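Local coordinates for COG1633: Uncharacterized conserved protein (Magnetospirillum magnetotacticum, PDB 2OH3) that is of unknown function but binds a zinc ion in a rubrerythrin-like four-helix bundle, probably as a member of the ferritin superfamily, at residues Thr18-Arg23 against Tyr74-Pro79; Val25-Met30 against Thr41-Met46. All coordinates share one frame; numbering follows the deposited sequence.

Contact 1 (Thr18-Arg23 against Tyr74-Pro79)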
ATOM      1  N   THR A  18       1.870  12.544   1.558  1.00 41.88           N
ATOM      2  CA  THR A  18       2.137  12.021   0.232  1.00 42.38           C
ATOM      3  C   THR A  18       1.155  10.876  -0.113  1.00 41.56           C
ATOM      4  O   THR A  18       0.551  10.840  -1.196  1.00 40.52           O
ATOM      5  CB  THR A  18       3.605  11.541   0.150  1.00 42.91           C
ATOM      6  OG1 THR A  18       4.456  12.639   0.497  1.00 43.66           O
ATOM      7  CG2 THR A  18       3.971  11.077  -1.241  1.00 43.57           C
ATOM      8  N   GLU A  19       0.975   9.968   0.838  1.00 39.36           N
ATOM      9  CA  GLU A  19       0.044   8.880   0.665  1.00 38.24           C
ATOM     10  C   GLU A  19      -1.373   9.423   0.472  1.00 37.87           C
ATOM     11  O   GLU A  19      -2.020   9.043  -0.471  1.00 38.31           O
ATOM     12  CB  GLU A  19       0.124   7.887   1.840  1.00 37.27           C
ATOM     13  CG  GLU A  19      -0.963   6.819   1.822  1.00 35.66           C
ATOM     14  CD  GLU A  19      -0.726   5.681   0.823  1.00 35.38           C
ATOM     15  OE1 GLU A  19       0.196   5.745  -0.004  1.00 37.75           O
ATOM     16  OE2 GLU A  19      -1.458   4.657   0.879  1.00 37.25           O
ATOM     17  N   ALA A  20      -1.856  10.303   1.344  1.00 38.35           N
ATOM     18  CA  ALA A  20      -3.215  10.840   1.218  1.00 37.98           C
ATOM     19  C   ALA A  20      -3.465  11.501  -0.132  1.00 38.99           C
ATOM     20  O   ALA A  20      -4.488  11.267  -0.759  1.00 39.79           O
ATOM     21  CB  ALA A  20      -3.534  11.805   2.322  1.00 38.10           C
ATOM     22  N   ALA A  21      -2.545  12.332  -0.591  1.00 38.28           N
ATOM     23  CA  ALA A  21      -2.697  12.943  -1.895  1.00 39.29           C
ATOM     24  C   ALA A  21      -2.904  11.945  -3.016  1.00 38.82           C
ATOM     25  O   ALA A  21      -3.741  12.179  -3.876  1.00 38.44           O
ATOM     26  CB  ALA A  21      -1.503  13.830  -2.232  1.00 39.36           C
ATOM     27  N   GLU A  22      -2.089  10.901  -3.071  1.00 37.94           N
ATOM     28  CA  GLU A  22      -2.235   9.868  -4.079  1.00 38.75           C
ATOM     29  C   GLU A  22      -3.538   9.114  -3.976  1.00 37.32           C
ATOM     30  O   GLU A  22      -4.139   8.788  -4.987  1.00 37.39           O
ATOM     31  CB  GLU A  22      -1.137   8.805  -3.951  1.00 40.41           C
ATOM     32  CG  GLU A  22       0.196   9.249  -4.442  1.00 44.91           C
ATOM     33  CD  GLU A  22       1.286   8.249  -4.089  1.00 52.23           C
ATOM     34  OE1 GLU A  22       0.957   7.026  -3.934  1.00 54.29           O
ATOM     35  OE2 GLU A  22       2.461   8.712  -3.998  1.00 54.83           O
ATOM     36  N   ARG A  23      -3.936   8.773  -2.765  1.00 35.98           N
ATOM     37  CA  ARG A  23      -5.132   7.944  -2.573  1.00 36.33           C
ATOM     38  C   ARG A  23      -6.422   8.704  -2.897  1.00 36.10           C
ATOM     39  O   ARG A  23      -7.374   8.145  -3.449  1.00 35.71           O
ATOM     40  CB  ARG A  23      -5.228   7.456  -1.147  1.00 37.41           C
ATOM     41  CG  ARG A  23      -4.121   6.491  -0.663  1.00 39.73           C
ATOM     42  CD  ARG A  23      -4.213   5.104  -1.213  1.00 41.30           C
ATOM     43  NE  ARG A  23      -3.924   5.043  -2.635  1.00 42.30           N
ATOM     44  CZ  ARG A  23      -2.767   5.323  -3.224  1.00 45.34           C
ATOM     45  NH1 ARG A  23      -1.690   5.676  -2.553  1.00 47.75           N
ATOM     46  NH2 ARG A  23      -2.679   5.228  -4.538  1.00 49.49           N
ATOM     47  N   TYR A  74       2.866   4.029   7.010  1.00 36.14           N
ATOM     48  CA  TYR A  74       2.158   5.209   6.501  1.00 36.06           C
ATOM     49  C   TYR A  74       1.106   4.900   5.437  1.00 35.56           C
ATOM     50  O   TYR A  74       0.219   5.696   5.257  1.00 35.87           O
ATOM     51  CB  TYR A  74       3.154   6.295   6.008  1.00 35.47           C
ATOM     52  CG  TYR A  74       3.978   5.806   4.831  1.00 36.68           C
ATOM     53  CD1 TYR A  74       3.443   5.829   3.545  1.00 35.40           C
ATOM     54  CD2 TYR A  74       5.257   5.241   5.003  1.00 36.49           C
ATOM     55  CE1 TYR A  74       4.134   5.341   2.484  1.00 37.29           C
ATOM     56  CE2 TYR A  74       5.976   4.762   3.893  1.00 36.84           C
ATOM     57  CZ  TYR A  74       5.379   4.825   2.647  1.00 35.28           C
ATOM     58  OH  TYR A  74       5.986   4.373   1.521  1.00 39.66           O
ATOM     59  N   ARG A  75       1.206   3.775   4.729  1.00 34.32           N
ATOM     60  CA  ARG A  75       0.208   3.444   3.695  1.00 33.40           C
ATOM     61  C   ARG A  75      -1.209   3.303   4.268  1.00 35.01           C
ATOM     62  O   ARG A  75      -1.410   2.745   5.338  1.00 34.55           O
ATOM     63  CB  ARG A  75       0.562   2.169   2.964  1.00 32.52           C
ATOM     64  CG  ARG A  75       1.616   2.316   1.920  1.00 30.61           C
ATOM     65  CD  ARG A  75       1.790   1.020   1.213  1.00 31.67           C
ATOM     66  NE  ARG A  75       2.608   1.187   0.021  1.00 29.90           N
ATOM     67  CZ  ARG A  75       2.796   0.245  -0.877  1.00 26.76           C
ATOM     68  NH1 ARG A  75       2.326  -0.958  -0.674  1.00 26.95           N
ATOM     69  NH2 ARG A  75       3.543   0.485  -1.942  1.00 28.90           N
ATOM     70  N   TRP A  76      -2.203   3.764   3.519  1.00 35.55           N
ATOM     71  CA  TRP A  76      -3.584   3.377   3.803  1.00 36.55           C
ATOM     72  C   TRP A  76      -3.746   1.870   3.811  1.00 37.78           C
ATOM     73  O   TRP A  76      -3.057   1.139   3.070  1.00 38.27           O
ATOM     74  CB  TRP A  76      -4.532   3.999   2.776  1.00 36.33           C
ATOM     75  CG  TRP A  76      -4.713   5.469   2.931  1.00 34.33           C
ATOM     76  CD1 TRP A  76      -3.848   6.371   3.525  1.00 37.36           C
ATOM     77  CD2 TRP A  76      -5.800   6.247   2.425  1.00 36.18           C
ATOM     78  NE1 TRP A  76      -4.365   7.648   3.437  1.00 36.60           N
ATOM     79  CE2 TRP A  76      -5.547   7.599   2.750  1.00 36.73           C
ATOM     80  CE3 TRP A  76      -6.973   5.929   1.741  1.00 37.36           C
ATOM     81  CZ2 TRP A  76      -6.432   8.618   2.445  1.00 38.08           C
ATOM     82  CZ3 TRP A  76      -7.858   6.948   1.434  1.00 36.40           C
ATOM     83  CH2 TRP A  76      -7.577   8.278   1.788  1.00 36.55           C
ATOM     84  N   LYS A  77      -4.646   1.391   4.669  1.00 39.55           N
ATOM     85  CA  LYS A  77      -4.959  -0.038   4.788  1.00 41.97           C
ATOM     86  C   LYS A  77      -5.548  -0.479   3.458  1.00 42.43           C
ATOM     87  O   LYS A  77      -6.175   0.294   2.779  1.00 41.92           O
ATOM     88  CB  LYS A  77      -5.973  -0.267   5.927  1.00 42.09           C
ATOM     89  CG  LYS A  77      -5.864  -1.572   6.702  1.00 45.47           C
ATOM     90  CD  LYS A  77      -7.261  -2.036   7.272  1.00 45.38           C
ATOM     91  CE  LYS A  77      -7.214  -3.371   8.045  1.00 46.88           C
ATOM     92  NZ  LYS A  77      -6.352  -3.376   9.302  1.00 49.46           N
ATOM     93  N   THR A  78      -5.311  -1.709   3.039  1.00 44.50           N
ATOM     94  CA  THR A  78      -5.924  -2.164   1.788  1.00 46.10           C
ATOM     95  C   THR A  78      -7.427  -2.335   2.091  1.00 46.96           C
ATOM     96  O   THR A  78      -7.791  -2.748   3.192  1.00 47.03           O
ATOM     97  CB  THR A  78      -5.279  -3.480   1.214  1.00 46.70           C
ATOM     98  OG1 THR A  78      -5.459  -4.554   2.131  1.00 46.60           O
ATOM     99  CG2 THR A  78      -3.759  -3.294   0.918  1.00 47.60           C
ATOM    100  N   PRO A  79      -8.294  -2.004   1.129  1.00 48.10           N
ATOM    101  CA  PRO A  79      -9.743  -2.069   1.351  1.00 49.01           C
ATOM    102  C   PRO A  79     -10.249  -3.522   1.343  1.00 50.53           C
ATOM    103  O   PRO A  79      -9.470  -4.419   1.080  1.00 50.10           O
ATOM    104  CB  PRO A  79     -10.304  -1.291   0.161  1.00 48.75           C
ATOM    105  CG  PRO A  79      -9.300  -1.506  -0.937  1.00 48.55           C
ATOM    106  CD  PRO A  79      -7.960  -1.548  -0.236  1.00 48.38           C
TER
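R23 lays the aliphatic start of its side chain over one face of the W76 indole. Its CB sits 3.6 Å from the centroid of the six-membered ring and only 6° off the ring normal, a CH-pi contact, while CG rests 3.5 Å from CD2 of W76. The chain then bends at chi2 and chi3, and the guanidinium ends with its plane 86° from the indole. One turn earlier, CG of E19 approaches CD1 of W76 to 3.4 Å, and A20 adds a looser apolar touch, its CB 4.3 Å from CZ2 of W76. CB of E19 also lies at the edge of the Y74 ring.

The polar part turns on the E19 carboxylate. CG, anti to the backbone N (chi1 172°), is set against the indole; beyond it the chain bends at chi2, and OE2 accepts the backbone N-H of W76 at 2.9 Å, the donor lying above the carboxylate plane. The same OE2 forms a salt bridge with R75 of the second subunit. OE1 takes a weak hydrogen bond from NH1 of R23, 3.2 Å away, within a salt bridge; that NH1 also reaches OE1 of E22 at 3.3 Å. NE of R23 pairs with E26, so two of its nitrogens are held by carboxylates, which would probably limit its rotation.

An alanine in place of W76 would probably leave R23 without the surface under its CB and CG and open a gap beside E19.

Y24 and Y100 meet the indole edge-to-face, so W76 is enclosed by helix 6-33 and helix 94-118. The arrangement is a loop docked on a helix of a rubrerythrin-like four-helix bundle, at an interface where E19 and R75 pair reciprocally between subunits.

Contact 2 (Val25-Met30 against Thr41-Met46); sequences VELADM and TVFRDM
A28 places its CB over the centre of the R44 guanidinium, with CZ of R44 only 3.2 Å from that methyl carbon. The arginine chain bends at chi2 (-77°), which brings CD to 3.7 Å from CB of A28. Beyond it the flat end forms a salt bridge with D29: NH2 and NH1 of R44 both donate to the one oxygen OD1, at 3.0 and 3.2 Å. OD1 lies in the guanidinium plane, whereas the carboxylate is turned 60° to it. NH2 comes in nearly along the C-O direction and NH1 from above the carboxylate plane. This two-nitrogen grip on a single atom, with A28 against one face, is likely to restrict rotation of the guanidinium; V25 CG1 lies at its edge.

On the buried side, F43 meets L27. CB of L27 is 3.5 Å from CD2 of F43 and makes a CH-pi contact over the ring, while CD1 of L27 stands 4.2 Å above the ring centre. CB of A28 touches CB of F43 as well, and the absence of any side chain beyond CB at A28 is consistent with the close approach of the two segments' axes, 8.0 Å.

The two segments run nearly antiparallel, at 160°, as part of helices 6-33 and 37-61. L27 and F43 both continue onto A97 of helix 94-118, while V42 and M46 touch helix 122-148.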
ATOM      1  N   VAL A  25      -6.562  11.458  -5.014  1.00 35.20           N
ATOM      2  CA  VAL A  25      -6.639  11.667  -6.446  1.00 35.44           C
ATOM      3  C   VAL A  25      -7.274  10.468  -7.099  1.00 35.51           C
ATOM      4  O   VAL A  25      -8.156  10.587  -7.945  1.00 35.97           O
ATOM      5  CB  VAL A  25      -5.273  11.936  -7.060  1.00 35.39           C
ATOM      6  CG1 VAL A  25      -5.327  11.843  -8.570  1.00 37.24           C
ATOM      7  CG2 VAL A  25      -4.784  13.335  -6.649  1.00 37.85           C
ATOM      8  N   GLU A  26      -6.838   9.294  -6.674  1.00 34.93           N
ATOM      9  CA  GLU A  26      -7.334   8.013  -7.163  1.00 35.22           C
ATOM     10  C   GLU A  26      -8.836   7.857  -6.926  1.00 35.08           C
ATOM     11  O   GLU A  26      -9.581   7.523  -7.843  1.00 32.25           O
ATOM     12  CB  GLU A  26      -6.477   6.928  -6.484  1.00 36.36           C
ATOM     13  CG  GLU A  26      -6.729   5.556  -6.821  1.00 41.32           C
ATOM     14  CD  GLU A  26      -5.623   4.648  -6.236  1.00 46.89           C
ATOM     15  OE1 GLU A  26      -5.679   4.359  -5.021  1.00 46.34           O
ATOM     16  OE2 GLU A  26      -4.691   4.253  -6.985  1.00 51.15           O
ATOM     17  N   LEU A  27      -9.283   8.152  -5.713  1.00 34.11           N
ATOM     18  CA  LEU A  27     -10.704   8.113  -5.414  1.00 35.82           C
ATOM     19  C   LEU A  27     -11.500   9.184  -6.185  1.00 35.42           C
ATOM     20  O   LEU A  27     -12.607   8.898  -6.658  1.00 35.95           O
ATOM     21  CB  LEU A  27     -10.969   8.242  -3.893  1.00 35.18           C
ATOM     22  CG  LEU A  27     -10.483   7.148  -2.933  1.00 36.76           C
ATOM     23  CD1 LEU A  27     -10.674   7.642  -1.519  1.00 35.83           C
ATOM     24  CD2 LEU A  27     -11.205   5.829  -3.142  1.00 38.61           C
ATOM     25  N   ALA A  28     -10.939  10.389  -6.321  1.00 35.99           N
ATOM     26  CA  ALA A  28     -11.570  11.448  -7.113  1.00 35.94           C
ATOM     27  C   ALA A  28     -11.802  10.956  -8.544  1.00 36.80           C
ATOM     28  O   ALA A  28     -12.877  11.090  -9.097  1.00 35.80           O
ATOM     29  CB  ALA A  28     -10.682  12.688  -7.129  1.00 36.42           C
ATOM     30  N   ASP A  29     -10.766  10.360  -9.117  1.00 37.61           N
ATOM     31  CA  ASP A  29     -10.799   9.880 -10.484  1.00 38.70           C
ATOM     32  C   ASP A  29     -11.897   8.866 -10.676  1.00 39.03           C
ATOM     33  O   ASP A  29     -12.576   8.865 -11.714  1.00 38.82           O
ATOM     34  CB  ASP A  29      -9.451   9.261 -10.884  1.00 38.48           C
ATOM     35  CG  ASP A  29      -8.397  10.305 -11.209  1.00 40.77           C
ATOM     36  OD1 ASP A  29      -8.697  11.503 -11.289  1.00 44.73           O
ATOM     37  OD2 ASP A  29      -7.236   9.935 -11.380  1.00 41.97           O
HETATM   38  N   MSE A  30     -12.043   7.980  -9.695  1.00 39.27           N
HETATM   39  CA  MSE A  30     -13.063   6.955  -9.785  0.50 40.43           C
HETATM   40  C   MSE A  30     -14.460   7.508  -9.621  1.00 38.96           C
HETATM   41  O   MSE A  30     -15.390   7.057 -10.310  1.00 38.33           O
HETATM   42  CB  MSE A  30     -12.847   5.883  -8.753  0.50 40.11           C
HETATM   43  CG  MSE A  30     -12.023   4.780  -9.284  0.50 43.12           C
HETATM   44 SE   MSE A  30     -12.292   3.305  -8.151  0.38 47.37          SE
HETATM   45  CE  MSE A  30     -11.342   4.113  -6.742  0.50 40.65           C
ATOM     46  N   THR A  41     -15.463  15.792  -6.017  1.00 32.89           N
ATOM     47  CA  THR A  41     -15.032  17.098  -5.509  1.00 33.74           C
ATOM     48  C   THR A  41     -14.636  17.100  -4.017  1.00 33.81           C
ATOM     49  O   THR A  41     -13.655  17.756  -3.654  1.00 34.04           O
ATOM     50  CB  THR A  41     -16.066  18.191  -5.849  1.00 34.26           C
ATOM     51  OG1 THR A  41     -16.362  18.127  -7.252  1.00 35.37           O
ATOM     52  CG2 THR A  41     -15.521  19.561  -5.548  1.00 34.57           C
ATOM     53  N   VAL A  42     -15.327  16.335  -3.159  1.00 33.76           N
ATOM     54  CA  VAL A  42     -14.893  16.176  -1.782  1.00 34.22           C
ATOM     55  C   VAL A  42     -13.444  15.648  -1.762  1.00 34.72           C
ATOM     56  O   VAL A  42     -12.594  16.122  -0.992  1.00 35.74           O
ATOM     57  CB  VAL A  42     -15.817  15.160  -0.991  1.00 33.51           C
ATOM     58  CG1 VAL A  42     -15.167  14.701   0.294  1.00 35.64           C
ATOM     59  CG2 VAL A  42     -17.181  15.763  -0.696  1.00 34.98           C
ATOM     60  N   PHE A  43     -13.179  14.652  -2.596  1.00 34.46           N
ATOM     61  CA  PHE A  43     -11.840  14.053  -2.708  1.00 34.12           C
ATOM     62  C   PHE A  43     -10.784  14.943  -3.416  1.00 34.96           C
ATOM     63  O   PHE A  43      -9.585  14.867  -3.094  1.00 34.20           O
ATOM     64  CB  PHE A  43     -11.922  12.714  -3.435  1.00 34.76           C
ATOM     65  CG  PHE A  43     -12.770  11.670  -2.733  1.00 33.82           C
ATOM     66  CD1 PHE A  43     -12.856  11.627  -1.367  1.00 36.38           C
ATOM     67  CD2 PHE A  43     -13.444  10.694  -3.469  1.00 34.28           C
ATOM     68  CE1 PHE A  43     -13.612  10.675  -0.756  1.00 31.88           C
ATOM     69  CE2 PHE A  43     -14.237   9.763  -2.839  1.00 33.80           C
ATOM     70  CZ  PHE A  43     -14.307   9.748  -1.512  1.00 32.87           C
ATOM     71  N   ARG A  44     -11.210  15.784  -4.343  1.00 33.73           N
ATOM     72  CA  ARG A  44     -10.257  16.759  -4.873  1.00 34.55           C
ATOM     73  C   ARG A  44      -9.833  17.745  -3.787  1.00 35.26           C
ATOM     74  O   ARG A  44      -8.664  18.126  -3.709  1.00 36.53           O
ATOM     75  CB  ARG A  44     -10.799  17.501  -6.080  1.00 34.38           C
ATOM     76  CG  ARG A  44     -11.094  16.632  -7.218  1.00 34.71           C
ATOM     77  CD  ARG A  44      -9.873  16.186  -7.992  1.00 37.40           C
ATOM     78  NE  ARG A  44     -10.393  15.432  -9.119  1.00 38.73           N
ATOM     79  CZ  ARG A  44      -9.808  14.405  -9.716  1.00 39.70           C
ATOM     80  NH1 ARG A  44      -8.588  13.984  -9.339  1.00 39.01           N
ATOM     81  NH2 ARG A  44     -10.478  13.807 -10.709  1.00 38.12           N
ATOM     82  N   ASP A  45     -10.775  18.141  -2.941  1.00 36.41           N
ATOM     83  CA  ASP A  45     -10.537  19.117  -1.886  1.00 37.52           C
ATOM     84  C   ASP A  45      -9.503  18.549  -0.920  1.00 37.93           C
ATOM     85  O   ASP A  45      -8.513  19.202  -0.552  1.00 37.73           O
ATOM     86  CB  ASP A  45     -11.865  19.412  -1.200  1.00 38.51           C
ATOM     87  CG  ASP A  45     -11.796  20.536  -0.167  1.00 43.25           C
ATOM     88  OD1 ASP A  45     -11.171  21.597  -0.411  1.00 43.06           O
ATOM     89  OD2 ASP A  45     -12.424  20.349   0.903  1.00 48.31           O
HETATM   90  N   MSE A  46      -9.715  17.299  -0.558  1.00 37.20           N
HETATM   91  CA  MSE A  46      -8.828  16.589   0.352  1.00 38.15           C
HETATM   92  C   MSE A  46      -7.426  16.411  -0.232  1.00 36.75           C
HETATM   93  O   MSE A  46      -6.444  16.550   0.494  1.00 37.49           O
HETATM   94  CB  MSE A  46      -9.421  15.226   0.724  1.00 37.08           C
HETATM   95  CG  MSE A  46     -10.705  15.172   1.633  1.00 39.91           C
HETATM   96 SE   MSE A  46     -10.430  15.982   3.429  0.75 43.59          SE
HETATM   97  CE  MSE A  46      -9.130  15.285   3.874  1.00 50.34           C
TER

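How the contacts relate
Helix 6-33 serves both contacts, and their centres lie 13 Å apart. Along the chain the order is 18-23, 25-30, 41-46, 74-79, so both segments of contact 2 fall between the two of contact 1. Contact 2 joins helix 6-33 to its antiparallel neighbour, helix 37-61, whereas contact 1 brings the later loop back onto helix 6-33. They meet where W76 CZ3 packs 4.1 Å from L27 CD1, linking the docked loop to the bundle interior. Both also reach the second subunit, so helix 6-33 takes part both in bundle packing and in the subunit interface. The zinc ion, bound by E105, E135 and H138, lies about 6 Å from the side chain of A20 and about 10 Å from that of F43.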